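Local atomic coordinates of leucine-rich repeat protein (Bacteroides thetaiotaomicron, PDB entry 4ECN), a protein that is of unknown function but, as an extracellular leucine-rich repeat protein, probably binds other proteins. Residues R231-S243 with P258-K272. Sequence-based numbering, arbitrary orientation.
Sequences RSELETQSVRGES and PIQLKETAEYIKDYK
The carboxylate of E235 grips the backbone of the linker that leaves strand 251-259. L261 N bonds to E235 OE2 at 3.1 Å, on the syn side. K262 N bonds to E235 OE1 at 3.0 Å and nearly straight (168°), from above the carboxylate plane. Q237 NE2 reaches the same OE1 from the opposite face, and also makes a weak bond to E263 O. The tyrosine hydroxyls of Y221 and Y150 bond to OE2, so both oxygens of this buried group have several partners. Replacing E235 by an alanine is likely to leave the amides of L261 and K262, and the side-chain amide of Q237, without this acceptor and let the linker shift.

K272, on helix 266-280, makes a second polar cluster. K272 NZ forms a salt bridge to E233 OE2 at 2.8 Å, from above the carboxylate plane, and bonds to T236 OG1 at 2.9 Å. The lysine chain bends at chi3, which sets NZ between E233 OE2 and T236 OG1. Between the clusters, T264 OG1 accepts from T236 N at 3.0 Å.

Apolar packing fills in around these bonds. T236 CG2 meets I268 CG2 at 4.0 Å. The side chains of Q237 and Q260 cross, touching CG to CG, with the amide planes 53° apart. Farther along, V239 CB meets P258 CG at 3.9 Å, and the proline ring also lies against G241 CA.

The strand crosses the first helical turns almost at right angles (96°). The contact joins the last strands of the second DUF4458 region to helix 266-280, in the leucine-rich repeat region. Its chemistry implies a junction tied by side-chain-to-backbone bonds centred on the buried carboxylate of E235, and by a salt bridge from K272 to the exposed E233.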
ATOM      1  N   ARG A 231      26.868 -33.307  -4.189  1.00 76.96           N
ATOM      2  CA  ARG A 231      26.826 -32.782  -5.555  1.00 74.19           C
ATOM      3  C   ARG A 231      26.909 -31.260  -5.481  1.00 74.04           C
ATOM      4  O   ARG A 231      25.988 -30.626  -4.975  1.00 73.45           O
ATOM      5  CB  ARG A 231      25.564 -33.260  -6.282  1.00 71.57           C
ATOM      6  CG  ARG A 231      25.580 -32.982  -7.764  1.00 74.94           C
ATOM      7  CD  ARG A 231      24.248 -33.292  -8.406  1.00 81.84           C
ATOM      8  NE  ARG A 231      23.953 -34.727  -8.472  1.00 83.54           N
ATOM      9  CZ  ARG A 231      22.877 -35.239  -9.069  1.00 94.56           C
ATOM     10  NH1 ARG A 231      21.980 -34.438  -9.647  1.00 83.50           N
ATOM     11  NH2 ARG A 231      22.690 -36.553  -9.100  1.00 70.26           N
ATOM     12  N   SER A 232      28.026 -30.680  -5.943  1.00 68.85           N
ATOM     13  CA  SER A 232      28.279 -29.238  -5.866  1.00 67.68           C
ATOM     14  C   SER A 232      28.231 -28.541  -7.237  1.00 68.51           C
ATOM     15  O   SER A 232      28.689 -29.095  -8.233  1.00 67.91           O
ATOM     16  CB  SER A 232      29.642 -28.981  -5.236  1.00 71.72           C
ATOM     17  OG  SER A 232      29.729 -29.585  -3.958  1.00 80.73           O
ATOM     18  N   GLU A 233      27.712 -27.299  -7.248  1.00 62.27           N
ATOM     19  CA  GLU A 233      27.578 -26.418  -8.409  1.00 60.77           C
ATOM     20  C   GLU A 233      28.955 -25.991  -8.933  1.00 64.79           C
ATOM     21  O   GLU A 233      29.808 -25.581  -8.144  1.00 66.06           O
ATOM     22  CB  GLU A 233      26.774 -25.192  -7.975  1.00 61.40           C
ATOM     23  CG  GLU A 233      25.882 -24.573  -9.031  1.00 70.98           C
ATOM     24  CD  GLU A 233      24.586 -24.029  -8.456  1.00 90.99           C
ATOM     25  OE1 GLU A 233      24.616 -23.434  -7.354  1.00 82.52           O
ATOM     26  OE2 GLU A 233      23.533 -24.199  -9.111  1.00 91.80           O
ATOM     27  N   LEU A 234      29.190 -26.107 -10.247  1.00 59.08           N
ATOM     28  CA  LEU A 234      30.474 -25.724 -10.838  1.00 57.93           C
ATOM     29  C   LEU A 234      30.374 -24.331 -11.466  1.00 61.79           C
ATOM     30  O   LEU A 234      31.231 -23.489 -11.200  1.00 63.34           O
ATOM     31  CB  LEU A 234      30.934 -26.761 -11.866  1.00 57.58           C
ATOM     32  CG  LEU A 234      31.388 -28.098 -11.286  1.00 62.22           C
ATOM     33  CD1 LEU A 234      31.584 -29.129 -12.367  1.00 61.96           C
ATOM     34  CD2 LEU A 234      32.677 -27.938 -10.528  1.00 65.58           C
ATOM     35  N   GLU A 235      29.312 -24.086 -12.269  1.00 55.61           N
ATOM     36  CA  GLU A 235      29.009 -22.815 -12.932  1.00 53.78           C
ATOM     37  C   GLU A 235      27.593 -22.820 -13.509  1.00 55.36           C
ATOM     38  O   GLU A 235      27.006 -23.879 -13.726  1.00 55.60           O
ATOM     39  CB  GLU A 235      30.019 -22.484 -14.058  1.00 55.36           C
ATOM     40  CG  GLU A 235      29.840 -23.301 -15.328  1.00 60.73           C
ATOM     41  CD  GLU A 235      30.702 -22.896 -16.505  1.00 79.77           C
ATOM     42  OE1 GLU A 235      31.086 -21.708 -16.589  1.00 74.83           O
ATOM     43  OE2 GLU A 235      30.953 -23.764 -17.373  1.00 74.59           O
ATOM     44  N   THR A 236      27.082 -21.636 -13.808  1.00 50.22           N
ATOM     45  CA  THR A 236      25.789 -21.444 -14.441  1.00 49.51           C
ATOM     46  C   THR A 236      26.027 -20.413 -15.518  1.00 53.83           C
ATOM     47  O   THR A 236      26.606 -19.357 -15.241  1.00 55.16           O
ATOM     48  CB  THR A 236      24.676 -21.072 -13.426  1.00 54.49           C
ATOM     49  OG1 THR A 236      24.613 -22.049 -12.391  1.00 57.07           O
ATOM     50  CG2 THR A 236      23.319 -21.017 -14.065  1.00 50.62           C
ATOM     51  N   GLN A 237      25.662 -20.736 -16.756  1.00 48.26           N
ATOM     52  CA  GLN A 237      25.879 -19.793 -17.839  1.00 47.80           C
ATOM     53  C   GLN A 237      24.687 -19.691 -18.759  1.00 52.13           C
ATOM     54  O   GLN A 237      24.010 -20.691 -19.010  1.00 51.25           O
ATOM     55  CB  GLN A 237      27.100 -20.195 -18.685  1.00 49.61           C
ATOM     56  CG  GLN A 237      28.445 -20.276 -17.970  1.00 53.37           C
ATOM     57  CD  GLN A 237      29.009 -18.983 -17.446  1.00 65.54           C
ATOM     58  OE1 GLN A 237      28.745 -17.892 -17.953  1.00 61.09           O
ATOM     59  NE2 GLN A 237      29.882 -19.099 -16.458  1.00 61.90           N
ATOM     60  N   SER A 238      24.449 -18.474 -19.280  1.00 49.18           N
ATOM     61  CA  SER A 238      23.490 -18.215 -20.348  1.00 48.32           C
ATOM     62  C   SER A 238      24.281 -18.319 -21.634  1.00 54.61           C
ATOM     63  O   SER A 238      25.332 -17.671 -21.773  1.00 54.01           O
ATOM     64  CB  SER A 238      22.784 -16.872 -20.190  1.00 49.93           C
ATOM     65  OG  SER A 238      21.703 -16.795 -21.107  1.00 57.81           O
ATOM     66  N   VAL A 239      23.869 -19.232 -22.512  1.00 52.47           N
ATOM     67  CA  VAL A 239      24.586 -19.501 -23.747  1.00 53.12           C
ATOM     68  C   VAL A 239      23.617 -19.559 -24.938  1.00 59.26           C
ATOM     69  O   VAL A 239      22.416 -19.310 -24.798  1.00 58.71           O
ATOM     70  CB  VAL A 239      25.400 -20.829 -23.625  1.00 57.26           C
ATOM     71  CG1 VAL A 239      26.574 -20.692 -22.654  1.00 57.79           C
ATOM     72  CG2 VAL A 239      24.512 -22.015 -23.254  1.00 56.23           C
ATOM     73  N   ARG A 240      24.184 -19.873 -26.116  1.00 57.18           N
ATOM     74  CA  ARG A 240      23.542 -20.112 -27.404  1.00 56.29           C
ATOM     75  C   ARG A 240      24.313 -21.228 -28.094  1.00 60.53           C
ATOM     76  O   ARG A 240      25.279 -20.982 -28.815  1.00 60.83           O
ATOM     77  CB  ARG A 240      23.451 -18.838 -28.269  1.00 55.30           C
ATOM     78  CG  ARG A 240      22.356 -17.846 -27.871  1.00 62.02           C
ATOM     79  CD  ARG A 240      20.952 -18.421 -28.054  1.00 69.00           C
ATOM     80  NE  ARG A 240      19.897 -17.426 -27.858  1.00 73.79           N
ATOM     81  CZ  ARG A 240      19.428 -17.047 -26.672  1.00 81.12           C
ATOM     82  NH1 ARG A 240      19.948 -17.543 -25.553  1.00 60.67           N
ATOM     83  NH2 ARG A 240      18.452 -16.150 -26.594  1.00 62.77           N
ATOM     84  N   GLY A 241      23.934 -22.454 -27.776  1.00 56.64           N
ATOM     85  CA  GLY A 241      24.521 -23.646 -28.356  1.00 56.81           C
ATOM     86  C   GLY A 241      24.102 -23.770 -29.801  1.00 62.68           C
ATOM     87  O   GLY A 241      23.097 -23.188 -30.220  1.00 61.63           O
ATOM     88  N   GLU A 242      24.894 -24.508 -30.578  1.00 61.55           N
ATOM     89  CA  GLU A 242      24.642 -24.744 -31.997  1.00 61.00           C
ATOM     90  C   GLU A 242      23.286 -25.436 -32.171  1.00 63.67           C
ATOM     91  O   GLU A 242      22.955 -26.352 -31.419  1.00 63.43           O
ATOM     92  CB  GLU A 242      25.781 -25.555 -32.617  1.00 62.64           C
ATOM     93  CG  GLU A 242      27.046 -24.741 -32.799  1.00 69.15           C
ATOM     94  CD  GLU A 242      26.933 -23.671 -33.864  1.00 98.17           C
ATOM     95  OE1 GLU A 242      26.800 -24.025 -35.060  1.00 92.88           O
ATOM     96  OE2 GLU A 242      26.971 -22.473 -33.498  1.00103.58           O
ATOM     97  N   SER A 243      22.489 -24.928 -33.125  1.00 58.92           N
ATOM     98  CA  SER A 243      21.127 -25.364 -33.434  1.00 57.18           C
ATOM     99  C   SER A 243      21.067 -26.834 -33.801  1.00 59.56           C
ATOM    100  O   SER A 243      21.892 -27.318 -34.568  1.00 61.39           O
ATOM    101  CB  SER A 243      20.552 -24.540 -34.577  1.00 59.93           C
ATOM    102  OG  SER A 243      21.086 -23.225 -34.556  1.00 70.92           O
ATOM    103  N   PRO A 258      27.617 -25.809 -25.023  1.00 57.90           N
ATOM    104  CA  PRO A 258      28.915 -25.106 -25.020  1.00 58.45           C
ATOM    105  C   PRO A 258      29.411 -24.701 -23.617  1.00 61.68           C
ATOM    106  O   PRO A 258      29.082 -23.618 -23.115  1.00 60.14           O
ATOM    107  CB  PRO A 258      28.631 -23.857 -25.865  1.00 60.02           C
ATOM    108  CG  PRO A 258      27.201 -23.592 -25.673  1.00 63.69           C
ATOM    109  CD  PRO A 258      26.538 -24.933 -25.522  1.00 59.11           C
ATOM    110  N   ILE A 259      30.281 -25.540 -23.031  1.00 58.28           N
ATOM    111  CA  ILE A 259      30.840 -25.312 -21.698  1.00 58.02           C
ATOM    112  C   ILE A 259      31.850 -24.156 -21.774  1.00 64.72           C
ATOM    113  O   ILE A 259      32.682 -24.132 -22.671  1.00 65.53           O
ATOM    114  CB  ILE A 259      31.455 -26.616 -21.136  1.00 60.73           C
ATOM    115  CG1 ILE A 259      30.404 -27.766 -21.093  1.00 59.73           C
ATOM    116  CG2 ILE A 259      32.124 -26.401 -19.761  1.00 61.72           C
ATOM    117  CD1 ILE A 259      29.120 -27.520 -20.271  1.00 57.11           C
ATOM    118  N   GLN A 260      31.744 -23.189 -20.843  1.00 62.24           N
ATOM    119  CA  GLN A 260      32.563 -21.975 -20.813  1.00 63.15           C
ATOM    120  C   GLN A 260      33.760 -22.052 -19.865  1.00 69.77           C
ATOM    121  O   GLN A 260      34.783 -21.408 -20.143  1.00 69.90           O
ATOM    122  CB  GLN A 260      31.702 -20.775 -20.380  1.00 63.42           C
ATOM    123  CG  GLN A 260      30.505 -20.486 -21.277  1.00 67.77           C
ATOM    124  CD  GLN A 260      30.887 -20.146 -22.695  1.00 77.96           C
ATOM    125  OE1 GLN A 260      31.704 -19.251 -22.954  1.00 72.92           O
ATOM    126  NE2 GLN A 260      30.266 -20.838 -23.644  1.00 64.39           N
ATOM    127  N   LEU A 261      33.605 -22.779 -18.724  1.00 67.24           N
ATOM    128  CA  LEU A 261      34.590 -22.927 -17.638  1.00 68.09           C
ATOM    129  C   LEU A 261      34.946 -21.544 -17.113  1.00 72.65           C
ATOM    130  O   LEU A 261      36.113 -21.139 -17.125  1.00 74.07           O
ATOM    131  CB  LEU A 261      35.855 -23.695 -18.079  1.00 69.32           C
ATOM    132  CG  LEU A 261      35.666 -25.063 -18.719  1.00 74.39           C
ATOM    133  CD1 LEU A 261      36.907 -25.466 -19.492  1.00 75.89           C
ATOM    134  CD2 LEU A 261      35.296 -26.111 -17.705  1.00 75.99           C
ATOM    135  N   LYS A 262      33.915 -20.782 -16.751  1.00 67.16           N
ATOM    136  CA  LYS A 262      34.085 -19.419 -16.265  1.00 66.83           C
ATOM    137  C   LYS A 262      33.409 -19.228 -14.902  1.00 71.33           C
ATOM    138  O   LYS A 262      32.771 -20.140 -14.358  1.00 71.15           O
ATOM    139  CB  LYS A 262      33.512 -18.400 -17.278  1.00 67.83           C
ATOM    140  CG  LYS A 262      34.129 -18.406 -18.662  1.00 77.73           C
ATOM    141  CD  LYS A 262      33.387 -17.419 -19.559  1.00 84.44           C
ATOM    142  CE  LYS A 262      33.829 -17.467 -21.003  1.00 94.78           C
ATOM    143  NZ  LYS A 262      32.986 -16.598 -21.869  1.00 99.98           N
ATOM    144  N   GLU A 263      33.569 -18.028 -14.345  1.00 67.31           N
ATOM    145  CA  GLU A 263      32.933 -17.663 -13.099  1.00 66.07           C
ATOM    146  C   GLU A 263      31.510 -17.272 -13.435  1.00 64.77           C
ATOM    147  O   GLU A 263      31.294 -16.641 -14.471  1.00 64.36           O
ATOM    148  CB  GLU A 263      33.734 -16.535 -12.427  1.00 68.69           C
ATOM    149  CG  GLU A 263      33.568 -16.446 -10.917  1.00 85.54           C
ATOM    150  CD  GLU A 263      34.712 -15.722 -10.227  1.00117.85           C
ATOM    151  OE1 GLU A 263      34.815 -14.483 -10.381  1.00114.53           O
ATOM    152  OE2 GLU A 263      35.523 -16.399  -9.550  1.00116.60           O
ATOM    153  N   THR A 264      30.532 -17.701 -12.619  1.00 57.40           N
ATOM    154  CA  THR A 264      29.122 -17.375 -12.840  1.00 53.84           C
ATOM    155  C   THR A 264      28.969 -15.896 -12.641  1.00 55.31           C
ATOM    156  O   THR A 264      29.463 -15.367 -11.636  1.00 55.97           O
ATOM    157  CB  THR A 264      28.240 -18.196 -11.916  1.00 51.43           C
ATOM    158  OG1 THR A 264      28.540 -19.552 -12.158  1.00 47.27           O
ATOM    159  CG2 THR A 264      26.742 -17.962 -12.147  1.00 48.40           C
ATOM    160  N   ALA A 265      28.348 -15.213 -13.609  1.00 49.40           N
ATOM    161  CA  ALA A 265      28.198 -13.766 -13.482  1.00 49.38           C
ATOM    162  C   ALA A 265      27.237 -13.397 -12.335  1.00 54.84           C
ATOM    163  O   ALA A 265      26.241 -14.085 -12.075  1.00 53.78           O
ATOM    164  CB  ALA A 265      27.719 -13.159 -14.783  1.00 49.71           C
ATOM    165  N   GLU A 266      27.564 -12.290 -11.663  1.00 52.47           N
ATOM    166  CA  GLU A 266      26.850 -11.728 -10.531  1.00 51.82           C
ATOM    167  C   GLU A 266      25.382 -11.502 -10.845  1.00 55.54           C
ATOM    168  O   GLU A 266      24.550 -11.754  -9.965  1.00 55.94           O
ATOM    169  CB  GLU A 266      27.506 -10.417 -10.103  1.00 53.61           C
ATOM    170  CG  GLU A 266      28.821 -10.642  -9.369  1.00 62.87           C
ATOM    171  CD  GLU A 266      28.644 -11.254  -7.993  1.00 81.54           C
ATOM    172  OE1 GLU A 266      28.149 -10.541  -7.086  1.00 74.15           O
ATOM    173  OE2 GLU A 266      28.999 -12.445  -7.823  1.00 71.70           O
ATOM    174  N   TYR A 267      25.040 -11.098 -12.091  1.00 50.94           N
ATOM    175  CA  TYR A 267      23.628 -10.881 -12.431  1.00 49.01           C
ATOM    176  C   TYR A 267      22.908 -12.224 -12.494  1.00 52.25           C
ATOM    177  O   TYR A 267      21.757 -12.291 -12.073  1.00 51.33           O
ATOM    178  CB  TYR A 267      23.445 -10.081 -13.724  1.00 49.56           C
ATOM    179  CG  TYR A 267      23.601 -10.837 -15.023  1.00 50.99           C
ATOM    180  CD1 TYR A 267      22.495 -11.393 -15.666  1.00 52.57           C
ATOM    181  CD2 TYR A 267      24.827 -10.884 -15.682  1.00 52.06           C
ATOM    182  CE1 TYR A 267      22.612 -12.010 -16.912  1.00 53.58           C
ATOM    183  CE2 TYR A 267      24.961 -11.512 -16.923  1.00 52.75           C
ATOM    184  CZ  TYR A 267      23.852 -12.087 -17.530  1.00 57.75           C
ATOM    185  OH  TYR A 267      23.986 -12.730 -18.740  1.00 53.34           O
ATOM    186  N   ILE A 268      23.609 -13.302 -12.944  1.00 48.62           N
ATOM    187  CA  ILE A 268      23.051 -14.661 -12.990  1.00 46.45           C
ATOM    188  C   ILE A 268      22.897 -15.168 -11.561  1.00 51.18           C
ATOM    189  O   ILE A 268      21.907 -15.841 -11.270  1.00 51.81           O
ATOM    190  CB  ILE A 268      23.892 -15.620 -13.856  1.00 47.84           C
ATOM    191  CG1 ILE A 268      23.904 -15.176 -15.356  1.00 46.67           C
ATOM    192  CG2 ILE A 268      23.444 -17.075 -13.673  1.00 45.85           C
ATOM    193  CD1 ILE A 268      22.576 -15.341 -16.207  1.00 39.43           C
ATOM    194  N   LYS A 269      23.844 -14.811 -10.662  1.00 46.36           N
ATOM    195  CA  LYS A 269      23.763 -15.192  -9.255  1.00 45.26           C
ATOM    196  C   LYS A 269      22.522 -14.546  -8.636  1.00 50.96           C
ATOM    197  O   LYS A 269      21.766 -15.219  -7.935  1.00 51.46           O
ATOM    198  CB  LYS A 269      25.037 -14.810  -8.504  1.00 47.70           C
ATOM    199  CG  LYS A 269      26.249 -15.703  -8.776  1.00 56.88           C
ATOM    200  CD  LYS A 269      27.323 -15.439  -7.710  1.00 66.17           C
ATOM    201  CE  LYS A 269      28.415 -16.472  -7.655  1.00 77.13           C
ATOM    202  NZ  LYS A 269      29.109 -16.455  -6.336  1.00 86.86           N
ATOM    203  N   ASP A 270      22.264 -13.268  -8.984  1.00 48.34           N
ATOM    204  CA  ASP A 270      21.079 -12.508  -8.582  1.00 47.35           C
ATOM    205  C   ASP A 270      19.771 -13.188  -9.019  1.00 50.45           C
ATOM    206  O   ASP A 270      18.829 -13.277  -8.234  1.00 50.22           O
ATOM    207  CB  ASP A 270      21.118 -11.094  -9.188  1.00 49.00           C
ATOM    208  CG  ASP A 270      22.036 -10.075  -8.539  1.00 60.79           C
ATOM    209  OD1 ASP A 270      22.938 -10.484  -7.773  1.00 64.00           O
ATOM    210  OD2 ASP A 270      21.863  -8.864  -8.815  1.00 62.52           O
ATOM    211  N   TYR A 271      19.708 -13.657 -10.274  1.00 46.52           N
ATOM    212  CA  TYR A 271      18.493 -14.266 -10.808  1.00 45.07           C
ATOM    213  C   TYR A 271      18.229 -15.589 -10.153  1.00 49.03           C
ATOM    214  O   TYR A 271      17.073 -15.950  -9.966  1.00 49.60           O
ATOM    215  CB  TYR A 271      18.563 -14.431 -12.325  1.00 45.73           C
ATOM    216  CG  TYR A 271      18.724 -13.145 -13.114  1.00 46.45           C
ATOM    217  CD1 TYR A 271      18.582 -11.898 -12.502  1.00 46.64           C
ATOM    218  CD2 TYR A 271      18.998 -13.171 -14.479  1.00 48.11           C
ATOM    219  CE1 TYR A 271      18.784 -10.718 -13.207  1.00 44.79           C
ATOM    220  CE2 TYR A 271      19.143 -11.990 -15.210  1.00 49.40           C
ATOM    221  CZ  TYR A 271      19.030 -10.764 -14.568  1.00 54.37           C
ATOM    222  OH  TYR A 271      19.195  -9.599 -15.268  1.00 56.44           O
ATOM    223  N   LYS A 272      19.279 -16.287  -9.743  1.00 45.61           N
ATOM    224  CA  LYS A 272      19.111 -17.573  -9.077  1.00 45.36           C
ATOM    225  C   LYS A 272      18.628 -17.359  -7.652  1.00 50.73           C
ATOM    226  O   LYS A 272      17.806 -18.137  -7.175  1.00 51.33           O
ATOM    227  CB  LYS A 272      20.394 -18.381  -9.112  1.00 47.30           C
ATOM    228  CG  LYS A 272      20.722 -18.904 -10.512  1.00 46.00           C
ATOM    229  CD  LYS A 272      21.478 -20.224 -10.468  1.00 54.74           C
ATOM    230  CE  LYS A 272      22.823 -20.178  -9.770  1.00 51.32           C
ATOM    231  NZ  LYS A 272      23.471 -21.501  -9.811  1.00 66.84           N
TER